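Local structure of oxidoreductase, 2OG-Fe(II) oxygenase family (Burkholderia pseudomallei, 6N1F) at residues V90-D96 with I138-N144; V169-G173 with E218-L222; T48-Y54 with Y197-T203; A175-F181 with T213-R219. The protein binds an iron ion and probably acts as an oxidoreductase of the 2-oxoglutarate-Fe(II) oxygenase family. One frame throughout, in Å; residues are numbered along the deposited sequence.

Interaction 1. Residues V90-D96 with I138-N144; sequences VRRIMVD and IRRCQIN
Gln142 OE1 stands at the edge of the Arg92 guanidinium, 3.3 Å from Arg92 NH1, and Val90 CG1 lies over one face of that group, offset toward the rim. The amide of Gln142 and this guanidinium are turned 74° apart. Arg139 offers Asp96 its side, NE and NH2 each taking one carboxylate oxygen. NE meets OD2 at 2.9 Å from above the carboxylate plane, and NH2 reaches OD1 on the syn side at 3.0 Å, with the two planes 52° apart. Asp96 OD2 is also bonded by Tyr164 and Asn161, and Arg139 NH1 by the carbonyls of His229 and Gly231, so this buried ion pair is fixed at both ends.

The antiparallel pairing shifts register by one where Ile93 and Met94 (a selenomethionine) both face Cys141, a classic beta bulge. Cys141 O accepts both of their backbone N-H groups, each at 2.9 Å. At this bulge the chain turns a corner, and strand 94-95 goes on to pair with 103-104.

Ile93 CD1 packs against both Cys141 SG and Ile143 CG1. Met94 runs with CG anti to the backbone N (chi1 171°) and chi2 extended, which sets SE 3.3 Å from Ile138 O.

Along the Gln142 side runs a polar chain. Arg140 NE and NH2 approach Gln142 OE1 from the same face of the amide, and Gln142 NE2 donates a hydrogen bond, in the carbonyl plane, to a lone pair of Asn144 OD1 at 2.8 Å. Water 1 links Gln142 OE1 to Met94 O, and Glu75 pairs with Arg92 NE.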
# COMPACT_ATOMS: atom_id res chain seq x y z
N VAL A 90 -12.26 1.98 -7.51
CA VAL A 90 -11.47 0.89 -6.94
C VAL A 90 -11.57 -0.33 -7.86
O VAL A 90 -12.67 -0.71 -8.28
CB VAL A 90 -11.96 0.56 -5.51
CG1 VAL A 90 -11.23 -0.65 -4.95
CG2 VAL A 90 -11.73 1.76 -4.60
N ARG A 91 -10.41 -0.92 -8.17
CA ARG A 91 -10.32 -2.17 -8.92
C ARG A 91 -9.79 -3.25 -7.98
O ARG A 91 -8.60 -3.25 -7.65
CB ARG A 91 -9.41 -2.01 -10.13
CG ARG A 91 -10.10 -1.38 -11.30
CD ARG A 91 -9.12 -0.68 -12.21
NE ARG A 91 -9.71 -0.42 -13.52
CZ ARG A 91 -9.13 0.31 -14.47
NH1 ARG A 91 -7.94 0.85 -14.25
NH2 ARG A 91 -9.73 0.49 -15.64
N ARG A 92 -10.66 -4.14 -7.54
CA ARG A 92 -10.27 -5.11 -6.54
C ARG A 92 -9.50 -6.27 -7.15
O ARG A 92 -9.81 -6.75 -8.25
CB ARG A 92 -11.51 -5.63 -5.80
CG ARG A 92 -12.34 -4.52 -5.25
CD ARG A 92 -13.26 -4.98 -4.14
NE ARG A 92 -14.11 -3.88 -3.71
CZ ARG A 92 -13.71 -2.93 -2.87
NH1 ARG A 92 -12.49 -2.95 -2.37
NH2 ARG A 92 -14.55 -1.95 -2.54
N ILE A 93 -8.45 -6.69 -6.45
CA ILE A 93 -7.67 -7.86 -6.79
C ILE A 93 -7.91 -8.98 -5.78
O ILE A 93 -8.17 -10.13 -6.15
CB ILE A 93 -6.17 -7.50 -6.89
CG1 ILE A 93 -5.90 -6.72 -8.18
CG2 ILE A 93 -5.31 -8.76 -6.81
CD1 ILE A 93 -4.91 -5.54 -8.05
N MSE A 94 -7.84 -8.64 -4.50
CA MSE A 94 -8.15 -9.57 -3.43
C MSE A 94 -8.99 -8.91 -2.34
O MSE A 94 -8.67 -7.80 -1.91
CB MSE A 94 -6.86 -10.09 -2.85
CG MSE A 94 -7.03 -10.89 -1.61
SE MSE A 94 -5.53 -12.10 -1.56
CE MSE A 94 -6.17 -13.45 -2.80
N VAL A 95 -10.06 -9.59 -1.89
CA VAL A 95 -10.95 -9.06 -0.87
C VAL A 95 -10.75 -9.85 0.42
O VAL A 95 -10.31 -11.00 0.42
CB VAL A 95 -12.43 -9.11 -1.30
CG1 VAL A 95 -12.64 -8.36 -2.61
CG2 VAL A 95 -12.91 -10.54 -1.43
N ASP A 96 -11.12 -9.22 1.55
CA ASP A 96 -10.86 -9.76 2.89
C ASP A 96 -11.99 -9.34 3.85
O ASP A 96 -11.79 -8.58 4.79
CB ASP A 96 -9.49 -9.31 3.41
CG ASP A 96 -9.10 -10.00 4.69
OD1 ASP A 96 -9.70 -11.04 5.01
OD2 ASP A 96 -8.19 -9.50 5.39
N ILE A 138 -0.42 -12.08 1.75
CA ILE A 138 -1.12 -10.92 1.21
C ILE A 138 -2.62 -11.20 1.36
O ILE A 138 -3.17 -12.07 0.68
CB ILE A 138 -0.74 -10.65 -0.25
CG1 ILE A 138 0.75 -10.30 -0.37
CG2 ILE A 138 -1.58 -9.54 -0.84
CD1 ILE A 138 1.26 -10.22 -1.81
N ARG A 139 -3.29 -10.45 2.25
CA ARG A 139 -4.69 -10.71 2.54
C ARG A 139 -5.65 -9.85 1.73
O ARG A 139 -6.80 -10.25 1.52
CB ARG A 139 -4.98 -10.48 4.02
CG ARG A 139 -4.53 -11.61 4.95
CD ARG A 139 -5.07 -11.39 6.35
NE ARG A 139 -6.51 -11.62 6.45
CZ ARG A 139 -7.05 -12.78 6.83
NH1 ARG A 139 -6.28 -13.81 7.14
NH2 ARG A 139 -8.37 -12.90 6.90
N ARG A 140 -5.22 -8.67 1.29
CA ARG A 140 -6.10 -7.75 0.60
C ARG A 140 -5.25 -6.96 -0.37
O ARG A 140 -4.09 -6.69 -0.09
CB ARG A 140 -6.82 -6.82 1.60
CG ARG A 140 -7.59 -5.68 0.97
CD ARG A 140 -8.46 -4.95 1.97
NE ARG A 140 -9.14 -3.82 1.35
CZ ARG A 140 -10.20 -3.21 1.87
NH1 ARG A 140 -10.72 -3.63 3.02
NH2 ARG A 140 -10.75 -2.17 1.24
N CYS A 141 -5.83 -6.61 -1.52
CA CYS A 141 -5.08 -5.97 -2.58
C CYS A 141 -6.05 -5.31 -3.56
O CYS A 141 -7.00 -5.96 -4.01
CB CYS A 141 -4.20 -6.99 -3.31
SG CYS A 141 -3.25 -6.32 -4.69
N GLN A 142 -5.82 -4.04 -3.87
CA GLN A 142 -6.70 -3.31 -4.78
C GLN A 142 -5.97 -2.10 -5.36
O GLN A 142 -4.97 -1.63 -4.81
CB GLN A 142 -7.99 -2.88 -4.06
CG GLN A 142 -7.75 -1.78 -3.01
CD GLN A 142 -8.91 -1.58 -2.09
OE1 GLN A 142 -9.38 -2.53 -1.45
NE2 GLN A 142 -9.40 -0.34 -2.00
N ILE A 143 -6.49 -1.62 -6.48
CA ILE A 143 -6.03 -0.39 -7.12
C ILE A 143 -7.01 0.71 -6.77
O ILE A 143 -8.22 0.57 -7.02
CB ILE A 143 -5.92 -0.55 -8.65
CG1 ILE A 143 -5.14 -1.80 -9.05
CG2 ILE A 143 -5.25 0.66 -9.25
CD1 ILE A 143 -3.68 -1.62 -8.96
N ASN A 144 -6.51 1.80 -6.17
CA ASN A 144 -7.33 2.97 -5.84
C ASN A 144 -7.02 4.07 -6.83
O ASN A 144 -5.88 4.53 -6.91
CB ASN A 144 -7.05 3.46 -4.43
CG ASN A 144 -7.57 2.53 -3.38
OD1 ASN A 144 -8.44 1.71 -3.65
ND2 ASN A 144 -7.05 2.66 -2.17
O HOH W 1 -10.06 -5.17 -1.79

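Interaction 2. Residues V169-G173 with E218-L222; sequences VIQLG and ERTSL
Strands 169-171 and 218-222 run antiparallel, their axes 4.5 Å apart at an angle of 139°, with Ile170 and Leu222 a hydrogen-bonded pair and Gln171 and Ser221 a non-hydrogen-bonded one. Ile170 N and Leu222 O are 2.8 Å apart, as are Leu222 N and Ile170 O; beyond them Leu172 N reaches Thr220 O. Ile170 and Leu222 put their CB atoms 4.1 Å apart. On the face of Gln171 and Ser221, Val169 CG1 touches Ser221 CB at 3.7 Å.

Gln171 leaves the backbone with CG opposite N (chi1 -174°) and then bends at chi2, bringing its amide back over the partner strand. There NE2 sits above the centre of the Arg219 guanidinium, whose NE is bonded to Gly179 O, 4.2 Å from its plane, and the two planes are 62° apart. OE1 rests against Arg219 CG at 3.5 Å and takes a weak bond from Gly173 N.

These adjacent strands are central in the large antiparallel sheet, consistent with the family's double-stranded beta-helix, and the Val169 side chain lies about 7 Å from the bound iron. Ile170 and Leu222 face Leu62 and Ile65 of helix 59-70 and Leu117 of helix 109-117, while strands 200-204 and 137-147 continue the sheet on either side.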
# COMPACT_ATOMS: atom_id res chain seq x y z
N VAL A 169 2.18 0.13 -0.65
CA VAL A 169 1.52 1.00 -1.61
C VAL A 169 2.48 1.32 -2.73
O VAL A 169 3.53 1.93 -2.48
CB VAL A 169 1.01 2.29 -0.97
CG1 VAL A 169 0.21 3.06 -1.99
CG2 VAL A 169 0.18 1.96 0.23
N ILE A 170 2.11 0.96 -3.95
CA ILE A 170 2.91 1.22 -5.14
C ILE A 170 2.25 2.36 -5.89
O ILE A 170 1.06 2.28 -6.20
CB ILE A 170 2.99 -0.02 -6.03
CG1 ILE A 170 3.42 -1.23 -5.21
CG2 ILE A 170 3.93 0.22 -7.22
CD1 ILE A 170 3.51 -2.48 -6.05
N GLN A 171 3.01 3.40 -6.20
CA GLN A 171 2.44 4.57 -6.86
C GLN A 171 2.50 4.38 -8.36
O GLN A 171 3.59 4.29 -8.94
CB GLN A 171 3.14 5.87 -6.46
CG GLN A 171 2.48 7.14 -7.02
CD GLN A 171 1.02 7.31 -6.57
OE1 GLN A 171 0.18 7.81 -7.32
NE2 GLN A 171 0.73 6.89 -5.35
N LEU A 172 1.34 4.30 -8.98
CA LEU A 172 1.22 4.17 -10.41
C LEU A 172 0.78 5.46 -11.06
O LEU A 172 0.61 5.50 -12.29
CB LEU A 172 0.23 3.05 -10.75
CG LEU A 172 0.64 1.65 -10.30
CD1 LEU A 172 -0.45 0.64 -10.62
CD2 LEU A 172 1.97 1.24 -10.94
N GLY A 173 0.60 6.51 -10.28
CA GLY A 173 0.11 7.76 -10.83
C GLY A 173 1.22 8.53 -11.50
O GLY A 173 2.22 8.85 -10.86
N GLU A 218 -5.16 12.94 -11.34
CA GLU A 218 -5.63 11.75 -10.63
C GLU A 218 -4.43 11.04 -10.03
O GLU A 218 -3.29 11.21 -10.48
CB GLU A 218 -6.40 10.81 -11.56
CG GLU A 218 -5.53 10.10 -12.57
CD GLU A 218 -6.31 9.12 -13.44
OE1 GLU A 218 -7.45 9.44 -13.84
OE2 GLU A 218 -5.79 8.02 -13.71
N ARG A 219 -4.69 10.25 -8.99
CA ARG A 219 -3.65 9.56 -8.24
C ARG A 219 -4.05 8.10 -8.16
O ARG A 219 -5.15 7.78 -7.68
CB ARG A 219 -3.48 10.19 -6.85
CG ARG A 219 -2.54 9.49 -5.86
CD ARG A 219 -2.99 9.90 -4.45
NE ARG A 219 -1.97 9.83 -3.42
CZ ARG A 219 -1.80 8.80 -2.59
NH1 ARG A 219 -2.59 7.72 -2.68
NH2 ARG A 219 -0.87 8.85 -1.66
N THR A 220 -3.18 7.22 -8.67
CA THR A 220 -3.47 5.80 -8.82
C THR A 220 -2.42 5.00 -8.07
O THR A 220 -1.22 5.19 -8.29
CB THR A 220 -3.47 5.39 -10.29
OG1 THR A 220 -4.32 6.27 -11.02
CG2 THR A 220 -3.94 3.95 -10.44
N SER A 221 -2.86 4.10 -7.20
CA SER A 221 -1.93 3.37 -6.36
C SER A 221 -2.40 1.94 -6.16
O SER A 221 -3.60 1.69 -6.03
CB SER A 221 -1.75 4.07 -5.00
OG SER A 221 -2.98 4.16 -4.29
N LEU A 222 -1.46 1.00 -6.15
CA LEU A 222 -1.72 -0.38 -5.78
C LEU A 222 -1.47 -0.55 -4.29
O LEU A 222 -0.35 -0.32 -3.81
CB LEU A 222 -0.83 -1.34 -6.59
CG LEU A 222 -1.23 -2.81 -6.66
CD1 LEU A 222 -0.37 -3.49 -7.69
CD2 LEU A 222 -1.07 -3.50 -5.34

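Interaction 3. Residues T48-Y54 with Y197-T203; sequences TVMLPAY and YGTVIVT
Thr48 lies side by side with Thr203, both pointing the same way, their OG1 atoms 3.0 Å apart. Its CG2, opposite the backbone N, leans over Ile201 CG2 at 3.8 Å. On the same face Met50, a selenomethionine, lays CG across Ile201 CG1 at 4.0 Å. The other face carries Val49 beside Val202, with CG1 against CB, and Leu51 beside Val200.

Strands 48-51 and 200-203 pair antiparallel. Val49 N to Val202 O and Val202 N to Val49 O are both bonds of 2.9 Å. Leu51 N binds Val200 O at 2.7 Å, and the return bond from Val200 N to Leu51 O is longer, 3.3 Å.

A cis peptide precedes Tyr54, whose ring is met at its edge by Tyr197 CE2. Tyr54 OH in turn stands at the edge of the Tyr197 ring, 3.6 Å from CD2. Ala53 CB covers the centre of the Tyr54 ring and rests on Gly198 O.

Strand 48-51 borders the large antiparallel sheet, and the Thr203 side chain is about 5 Å from that of the iron ligand His209. Apart from the threonine pair the strand side chains meet as hydrocarbon, so backbone bonds supply most of the polar cohesion of this buried contact.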
# COMPACT_ATOMS: atom_id res chain seq x y z
N THR A 48 7.22 4.08 8.96
CA THR A 48 6.89 4.26 7.56
C THR A 48 8.18 4.53 6.81
O THR A 48 9.07 5.20 7.32
CB THR A 48 5.92 5.44 7.36
OG1 THR A 48 4.78 5.25 8.21
CG2 THR A 48 5.44 5.51 5.92
N VAL A 49 8.29 3.98 5.60
CA VAL A 49 9.43 4.24 4.74
C VAL A 49 8.95 4.28 3.30
O VAL A 49 8.04 3.53 2.92
CB VAL A 49 10.53 3.19 4.97
CG1 VAL A 49 10.04 1.80 4.54
CG2 VAL A 49 11.78 3.57 4.23
N MSE A 50 9.52 5.18 2.51
CA MSE A 50 9.24 5.30 1.07
C MSE A 50 10.46 4.87 0.27
O MSE A 50 11.55 5.41 0.43
CB MSE A 50 8.85 6.74 0.68
CG MSE A 50 8.49 6.90 -0.77
SE MSE A 50 7.51 8.57 -1.05
CE MSE A 50 8.90 9.86 -0.51
N LEU A 51 10.26 3.89 -0.61
CA LEU A 51 11.39 3.40 -1.39
C LEU A 51 11.42 4.09 -2.75
O LEU A 51 10.36 4.38 -3.32
CB LEU A 51 11.27 1.89 -1.57
CG LEU A 51 10.92 1.12 -0.30
CD1 LEU A 51 10.58 -0.34 -0.62
CD2 LEU A 51 12.03 1.20 0.74
N PRO A 52 12.59 4.40 -3.30
CA PRO A 52 12.62 5.09 -4.59
C PRO A 52 12.36 4.12 -5.73
O PRO A 52 12.57 2.91 -5.63
CB PRO A 52 14.05 5.64 -4.66
CG PRO A 52 14.87 4.69 -3.83
CD PRO A 52 13.94 4.14 -2.76
N ALA A 53 11.87 4.68 -6.83
CA ALA A 53 11.78 3.90 -8.07
C ALA A 53 13.20 3.63 -8.59
O ALA A 53 14.01 4.55 -8.67
CB ALA A 53 10.96 4.68 -9.10
N TYR A 54 13.52 2.38 -8.95
CA TYR A 54 12.63 1.24 -8.99
C TYR A 54 13.23 0.09 -8.19
O TYR A 54 13.49 -0.98 -8.76
CB TYR A 54 12.43 0.82 -10.44
CG TYR A 54 11.79 1.90 -11.29
CD1 TYR A 54 10.42 1.96 -11.42
CD2 TYR A 54 12.57 2.85 -11.96
CE1 TYR A 54 9.81 2.93 -12.18
CE2 TYR A 54 11.97 3.84 -12.73
CZ TYR A 54 10.59 3.86 -12.84
OH TYR A 54 9.98 4.83 -13.60
N TYR A 197 5.71 8.40 -9.26
CA TYR A 197 5.55 7.16 -10.00
C TYR A 197 6.66 6.18 -9.64
O TYR A 197 7.83 6.55 -9.60
CB TYR A 197 5.56 7.41 -11.51
CG TYR A 197 5.41 6.12 -12.28
CD1 TYR A 197 4.16 5.53 -12.42
CD2 TYR A 197 6.50 5.47 -12.83
CE1 TYR A 197 4.00 4.35 -13.11
CE2 TYR A 197 6.36 4.28 -13.54
CZ TYR A 197 5.10 3.73 -13.66
OH TYR A 197 4.93 2.56 -14.34
N GLY A 198 6.29 4.94 -9.39
CA GLY A 198 7.29 3.94 -9.13
C GLY A 198 7.78 3.86 -7.70
O GLY A 198 8.46 2.89 -7.35
N THR A 199 7.48 4.85 -6.85
CA THR A 199 7.83 4.71 -5.45
C THR A 199 6.87 3.75 -4.76
O THR A 199 5.76 3.49 -5.23
CB THR A 199 7.82 6.05 -4.70
OG1 THR A 199 6.48 6.56 -4.62
CG2 THR A 199 8.74 7.08 -5.36
N VAL A 200 7.31 3.25 -3.61
CA VAL A 200 6.61 2.25 -2.83
C VAL A 200 6.70 2.67 -1.37
O VAL A 200 7.79 2.91 -0.85
CB VAL A 200 7.21 0.84 -3.03
CG1 VAL A 200 6.54 -0.16 -2.13
CG2 VAL A 200 7.12 0.42 -4.49
N ILE A 201 5.55 2.77 -0.71
CA ILE A 201 5.50 3.10 0.71
C ILE A 201 5.20 1.82 1.47
O ILE A 201 4.37 1.01 1.04
CB ILE A 201 4.45 4.21 0.98
CG1 ILE A 201 4.87 5.51 0.28
CG2 ILE A 201 4.25 4.47 2.50
CD1 ILE A 201 3.80 6.64 0.23
N VAL A 202 5.95 1.58 2.54
CA VAL A 202 5.70 0.47 3.45
C VAL A 202 5.43 1.09 4.80
O VAL A 202 6.17 1.97 5.25
CB VAL A 202 6.89 -0.50 3.53
CG1 VAL A 202 6.54 -1.68 4.42
CG2 VAL A 202 7.29 -0.99 2.13
N THR A 203 4.33 0.69 5.43
CA THR A 203 3.99 1.34 6.68
C THR A 203 3.36 0.33 7.63
O THR A 203 2.72 -0.63 7.20
CB THR A 203 3.07 2.57 6.45
OG1 THR A 203 2.73 3.16 7.71
CG2 THR A 203 1.79 2.19 5.73

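Interaction 4. Residues A175-F181 with T213-R219; sequences AFDGGEF and TVRANER
Ala175 merely brings its carbonyl near Asn217, but Phe176 turns its ring under Arg219. With CG set between the backbone N and C (chi1 59°), the ring presents a face to Arg219 CG in a CH-pi contact, 3.8 Å from CG to the centroid and 18° off the normal. Asp177 packs CB on Arg215 CB, and its O accepts Arg215 N at 2.9 Å from above the carbonyl plane. Gly178, at positive phi, lays its N over the centre of the Arg215 guanidinium.

Gly179 N binds Thr213 O at 2.9 Å. Gly179 O receives Arg219 NE in plane, on a lone pair, at 2.8 Å, plus a weak bond from NH2, so the arginine is held at its head while its stem lies on Phe176. Glu180 OE2 forms a salt bridge with Arg215 NH2 at 3.5 Å, and water 2 bonds Thr213 O and, weakly, Glu180 OE1.

Phe181 places CB near Arg219 NH2 and sends its ring the other way, to meet that of the iron ligand His209 at about 40°. It is this Phe181 end that comes near the iron site of His155, Asp157 and His209, an arrangement consistent with the double-stranded beta-helix of this family.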
# COMPACT_ATOMS: atom_id res chain seq x y z
N ALA A 175 1.43 11.65 -12.77
CA ALA A 175 1.67 13.03 -12.38
C ALA A 175 0.42 13.57 -11.71
O ALA A 175 -0.66 13.52 -12.30
CB ALA A 175 2.03 13.90 -13.59
N PHE A 176 0.58 14.11 -10.50
CA PHE A 176 -0.53 14.73 -9.79
C PHE A 176 0.04 15.69 -8.74
O PHE A 176 1.23 15.65 -8.42
CB PHE A 176 -1.43 13.68 -9.13
CG PHE A 176 -0.72 12.79 -8.16
CD1 PHE A 176 -0.71 13.08 -6.80
CD2 PHE A 176 -0.04 11.66 -8.60
CE1 PHE A 176 -0.05 12.27 -5.89
CE2 PHE A 176 0.63 10.84 -7.71
CZ PHE A 176 0.63 11.14 -6.35
N ASP A 177 -0.84 16.55 -8.24
CA ASP A 177 -0.54 17.45 -7.13
C ASP A 177 -1.27 17.00 -5.88
O ASP A 177 -2.26 16.26 -5.95
CB ASP A 177 -0.93 18.89 -7.48
CG ASP A 177 -0.14 19.45 -8.65
OD1 ASP A 177 0.84 18.79 -9.06
OD2 ASP A 177 -0.51 20.52 -9.16
N GLY A 178 -0.78 17.45 -4.73
CA GLY A 178 -1.37 17.03 -3.47
C GLY A 178 -1.26 15.53 -3.28
O GLY A 178 -0.30 14.88 -3.71
N GLY A 179 -2.26 14.96 -2.61
CA GLY A 179 -2.31 13.51 -2.45
C GLY A 179 -1.22 12.92 -1.57
O GLY A 179 -0.82 11.77 -1.77
N GLU A 180 -0.74 13.68 -0.59
CA GLU A 180 0.28 13.14 0.29
C GLU A 180 -0.27 12.04 1.19
O GLU A 180 -1.40 12.11 1.68
CB GLU A 180 0.91 14.24 1.14
CG GLU A 180 1.64 15.32 0.34
CD GLU A 180 0.71 16.44 -0.08
OE1 GLU A 180 -0.51 16.28 0.13
OE2 GLU A 180 1.20 17.47 -0.60
N PHE A 181 0.54 11.02 1.39
CA PHE A 181 0.25 9.99 2.38
C PHE A 181 0.79 10.47 3.72
O PHE A 181 2.00 10.68 3.85
CB PHE A 181 0.88 8.67 1.93
CG PHE A 181 0.66 7.57 2.86
CD1 PHE A 181 -0.55 6.90 2.88
CD2 PHE A 181 1.64 7.20 3.76
CE1 PHE A 181 -0.77 5.88 3.78
CE2 PHE A 181 1.43 6.17 4.64
CZ PHE A 181 0.22 5.52 4.66
N THR A 213 -5.85 15.83 0.18
CA THR A 213 -6.62 16.16 -1.00
C THR A 213 -5.79 16.05 -2.26
O THR A 213 -4.67 16.56 -2.32
CB THR A 213 -7.19 17.57 -0.87
OG1 THR A 213 -7.81 17.70 0.41
CG2 THR A 213 -8.22 17.84 -1.95
N VAL A 214 -6.35 15.39 -3.27
CA VAL A 214 -5.73 15.33 -4.59
C VAL A 214 -6.01 16.65 -5.29
O VAL A 214 -7.17 17.05 -5.42
CB VAL A 214 -6.25 14.15 -5.41
CG1 VAL A 214 -5.66 14.18 -6.80
CG2 VAL A 214 -5.89 12.83 -4.72
N ARG A 215 -4.95 17.33 -5.73
CA ARG A 215 -5.09 18.69 -6.22
C ARG A 215 -5.03 18.80 -7.73
O ARG A 215 -5.38 19.85 -8.27
CB ARG A 215 -4.02 19.59 -5.58
CG ARG A 215 -4.30 19.90 -4.10
CD ARG A 215 -3.51 21.07 -3.55
NE ARG A 215 -2.42 20.63 -2.68
CZ ARG A 215 -1.13 20.73 -2.98
NH1 ARG A 215 -0.75 21.26 -4.14
NH2 ARG A 215 -0.21 20.29 -2.12
N ALA A 216 -4.62 17.75 -8.44
CA ALA A 216 -4.66 17.80 -9.89
C ALA A 216 -4.70 16.39 -10.46
O ALA A 216 -4.30 15.43 -9.80
CB ALA A 216 -3.47 18.59 -10.46
N ASN A 217 -5.19 16.31 -11.70
CA ASN A 217 -5.44 15.09 -12.46
C ASN A 217 -5.98 13.96 -11.59
O ASN A 217 -7.14 14.00 -11.16
CB ASN A 217 -4.18 14.64 -13.19
CG ASN A 217 -4.48 13.68 -14.34
OD1 ASN A 217 -5.61 13.64 -14.85
ND2 ASN A 217 -3.49 12.91 -14.75
N GLU A 218 -5.16 12.94 -11.34
CA GLU A 218 -5.63 11.75 -10.63
C GLU A 218 -4.43 11.04 -10.03
O GLU A 218 -3.29 11.21 -10.48
CB GLU A 218 -6.40 10.81 -11.56
CG GLU A 218 -5.53 10.10 -12.57
CD GLU A 218 -6.31 9.12 -13.44
OE1 GLU A 218 -7.45 9.44 -13.84
OE2 GLU A 218 -5.79 8.02 -13.71
N ARG A 219 -4.69 10.25 -8.99
CA ARG A 219 -3.65 9.56 -8.24
C ARG A 219 -4.05 8.10 -8.16
O ARG A 219 -5.15 7.78 -7.68
CB ARG A 219 -3.48 10.19 -6.85
CG ARG A 219 -2.54 9.49 -5.86
CD ARG A 219 -2.99 9.90 -4.45
NE ARG A 219 -1.97 9.83 -3.42
CZ ARG A 219 -1.80 8.80 -2.59
NH1 ARG A 219 -2.59 7.72 -2.68
NH2 ARG A 219 -0.87 8.85 -1.66
O HOH W 2 -3.25 18.24 -0.27
O HOH W 3 0.52 19.92 0.29

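Interactions 1, 2 and 3 lie across one antiparallel sheet, whose order runs 48-51, 200-204, 166-171, 218-227, 137-147, 88-92. Centres of interactions 1 and 2 are 13 Å apart and those of 2 and 3 are 11 Å; Leu222 packs on Cys141 and Ile143, while Val169 and Gln171 probably bond to Ile201 and Gly198. Interaction 4 shares Glu218 and Arg219 with interaction 2 and reaches interaction 3 through Phe181, which packs on Ile201 and Thr203. Along the chain, interaction 1 is nested within the loop closed by interaction 3, whereas the segments of interaction 3 alternate with those of interactions 2 and 4. Distant segments thereby join beside the iron bound by His155, Asp157 and His209.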